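Local coordinates for protein aspartate aminotransferase (Plasmodium falciparum, PDB 3K7Y) that probably catalyses the reversible transfer of an amino group from L-aspartate to 2-oxoglutarate, using pyridoxal 5'-phosphate as cofactor, at residues A[238-243]-A[262-267]. Sequence-based numbering, arbitrary orientation.
Sequences NIAFSV and HIVCKN
Ser242 and Val243 run antiparallel to His262 and Ile263, where the axes of the short segments 241-243 and 262-264 approach to 4.6 Å with their N-to-C directions 167° apart, in a beta hairpin of the mixed sheet of a pyridoxal-phosphate-dependent aminotransferase. Val243 and His262 form the hydrogen-bonded pair: Val243 N reaches His262 O and His262 N returns to Val243 O, each bond 2.7 Å long. Two residues back along 238-243 and two forward along 262-267, beyond Ser242 and Ile263, Val264 N donates to Phe241 O at 3.1 Å. Ser242 and Ile263 make the non-hydrogen-bonded pair between, and their side chains share a face, Ser242 OG resting 3.4 Å from Ile263 CG1. Ser242 CA also offers a CA-H...O contact to His262 O, which thus receives two approaches from one strand.

On the other face, CB of Val243 meets CB of His262 at 3.9 Å, while the side chain of His262 packs against Thr81, Gln82 and Ile85 of helix 75-86. Strand 241-246 ends at Ser246, which binds pyridoxal 5'-phosphate, so this hairpin joins the buried sheet to the cofactor site, although the side chain of Val243 is still about 11 Å from the bound cofactor. Val264 divides its branches: CG1, anti to the backbone N (chi1 164°), lies against Ala240, whereas CG2 sits over one face of the Phe241 ring, offset toward the rim, in a CH-pi contact 4.2 Å from the centroid.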
loop_
_atom_site.group_PDB
_atom_site.type_symbol
_atom_site.label_atom_id
_atom_site.label_comp_id
_atom_site.label_asym_id
_atom_site.label_seq_id
_atom_site.Cartn_x
_atom_site.Cartn_y
_atom_site.Cartn_z
ATOM N N ASN A 238 8.801 -26.977 18.108
ATOM C CA ASN A 238 8.125 -26.154 17.127
ATOM C C ASN A 238 6.628 -25.996 17.269
ATOM O O ASN A 238 5.884 -26.968 17.216
ATOM C CB ASN A 238 8.491 -26.595 15.701
ATOM C CG ASN A 238 8.294 -28.075 15.465
ATOM O OD1 ASN A 238 7.355 -28.691 15.965
ATOM N ND2 ASN A 238 9.182 -28.651 14.677
ATOM N N ILE A 239 6.203 -24.752 17.460
ATOM C CA ILE A 239 4.793 -24.382 17.409
ATOM C C ILE A 239 4.638 -23.449 16.207
ATOM O O ILE A 239 5.617 -22.823 15.781
ATOM C CB ILE A 239 4.306 -23.668 18.713
ATOM C CG1 ILE A 239 4.975 -24.251 19.967
ATOM C CG2 ILE A 239 2.782 -23.762 18.831
ATOM C CD1 ILE A 239 4.681 -23.493 21.255
ATOM N N ALA A 240 3.426 -23.373 15.650
ATOM C CA ALA A 240 3.142 -22.492 14.504
ATOM C C ALA A 240 2.496 -21.160 14.928
ATOM O O ALA A 240 1.773 -21.101 15.930
ATOM C CB ALA A 240 2.280 -23.216 13.493
ATOM N N PHE A 241 2.762 -20.093 14.179
ATOM C CA PHE A 241 2.266 -18.765 14.545
ATOM C C PHE A 241 2.466 -17.761 13.409
ATOM O O PHE A 241 2.805 -18.146 12.292
ATOM C CB PHE A 241 2.971 -18.283 15.818
ATOM C CG PHE A 241 4.470 -18.367 15.745
ATOM C CD1 PHE A 241 5.152 -19.363 16.412
ATOM C CD2 PHE A 241 5.199 -17.442 15.002
ATOM C CE1 PHE A 241 6.528 -19.441 16.341
ATOM C CE2 PHE A 241 6.569 -17.515 14.923
ATOM C CZ PHE A 241 7.235 -18.513 15.590
ATOM N N SER A 242 2.266 -16.479 13.695
ATOM C CA SER A 242 2.443 -15.443 12.690
ATOM C C SER A 242 3.145 -14.228 13.244
ATOM O O SER A 242 3.055 -13.935 14.445
ATOM C CB SER A 242 1.103 -15.016 12.126
ATOM O OG SER A 242 0.681 -15.947 11.174
ATOM N N VAL A 243 3.828 -13.504 12.361
ATOM C CA VAL A 243 4.545 -12.312 12.786
ATOM C C VAL A 243 4.276 -11.131 11.845
ATOM O O VAL A 243 4.483 -11.230 10.627
ATOM C CB VAL A 243 6.075 -12.565 12.914
ATOM C CG1 VAL A 243 6.736 -11.431 13.680
ATOM C CG2 VAL A 243 6.369 -13.896 13.597
ATOM N N HIS A 262 5.123 -12.758 8.522
ATOM C CA HIS A 262 5.637 -14.124 8.558
ATOM C C HIS A 262 4.600 -15.112 9.056
ATOM O O HIS A 262 4.016 -14.924 10.126
ATOM C CB HIS A 262 6.885 -14.204 9.425
ATOM C CG HIS A 262 7.925 -13.189 9.069
ATOM N ND1 HIS A 262 8.773 -13.337 7.990
ATOM C CD2 HIS A 262 8.231 -11.993 9.628
ATOM C CE1 HIS A 262 9.560 -12.279 7.908
ATOM N NE2 HIS A 262 9.253 -11.451 8.891
ATOM N N ILE A 263 4.358 -16.155 8.266
ATOM C CA ILE A 263 3.458 -17.237 8.670
ATOM C C ILE A 263 4.205 -18.561 8.653
ATOM O O ILE A 263 4.820 -18.924 7.648
ATOM C CB ILE A 263 2.189 -17.333 7.784
ATOM C CG1 ILE A 263 1.366 -16.049 7.892
ATOM C CG2 ILE A 263 1.337 -18.551 8.192
ATOM C CD1 ILE A 263 0.260 -15.954 6.910
ATOM N N VAL A 264 4.144 -19.269 9.777
ATOM C CA VAL A 264 4.884 -20.514 9.956
ATOM C C VAL A 264 4.016 -21.679 9.485
ATOM O O VAL A 264 2.884 -21.841 9.944
ATOM C CB VAL A 264 5.360 -20.685 11.435
ATOM C CG1 VAL A 264 5.782 -22.117 11.724
ATOM C CG2 VAL A 264 6.511 -19.725 11.754
ATOM N N CYS A 265 4.553 -22.477 8.562
ATOM C CA CYS A 265 3.792 -23.550 7.904
ATOM C C CYS A 265 4.296 -24.969 8.208
ATOM O O CYS A 265 5.495 -25.193 8.370
ATOM C CB CYS A 265 3.769 -23.330 6.389
ATOM S SG CYS A 265 3.077 -21.747 5.873
ATOM N N LYS A 266 3.364 -25.919 8.260
ATOM C CA LYS A 266 3.669 -27.333 8.514
ATOM C C LYS A 266 4.745 -27.922 7.574
ATOM O O LYS A 266 5.753 -28.476 8.041
ATOM C CB LYS A 266 2.386 -28.170 8.465
ATOM C CG LYS A 266 1.453 -27.979 9.677
ATOM C CD LYS A 266 -0.027 -28.329 9.378
ATOM C CE LYS A 266 -0.221 -29.573 8.458
ATOM N NZ LYS A 266 0.386 -30.850 8.956
ATOM N N ASN A 267 4.542 -27.798 6.263
ATOM C CA ASN A 267 5.515 -28.317 5.300
ATOM C C ASN A 267 5.822 -27.365 4.143
ATOM O O ASN A 267 5.133 -26.364 3.941
ATOM C CB ASN A 267 5.092 -29.702 4.783
ATOM C CG ASN A 267 3.697 -29.708 4.177
ATOM O OD1 ASN A 267 3.322 -28.803 3.438
ATOM N ND2 ASN A 267 2.925 -30.744 4.485
#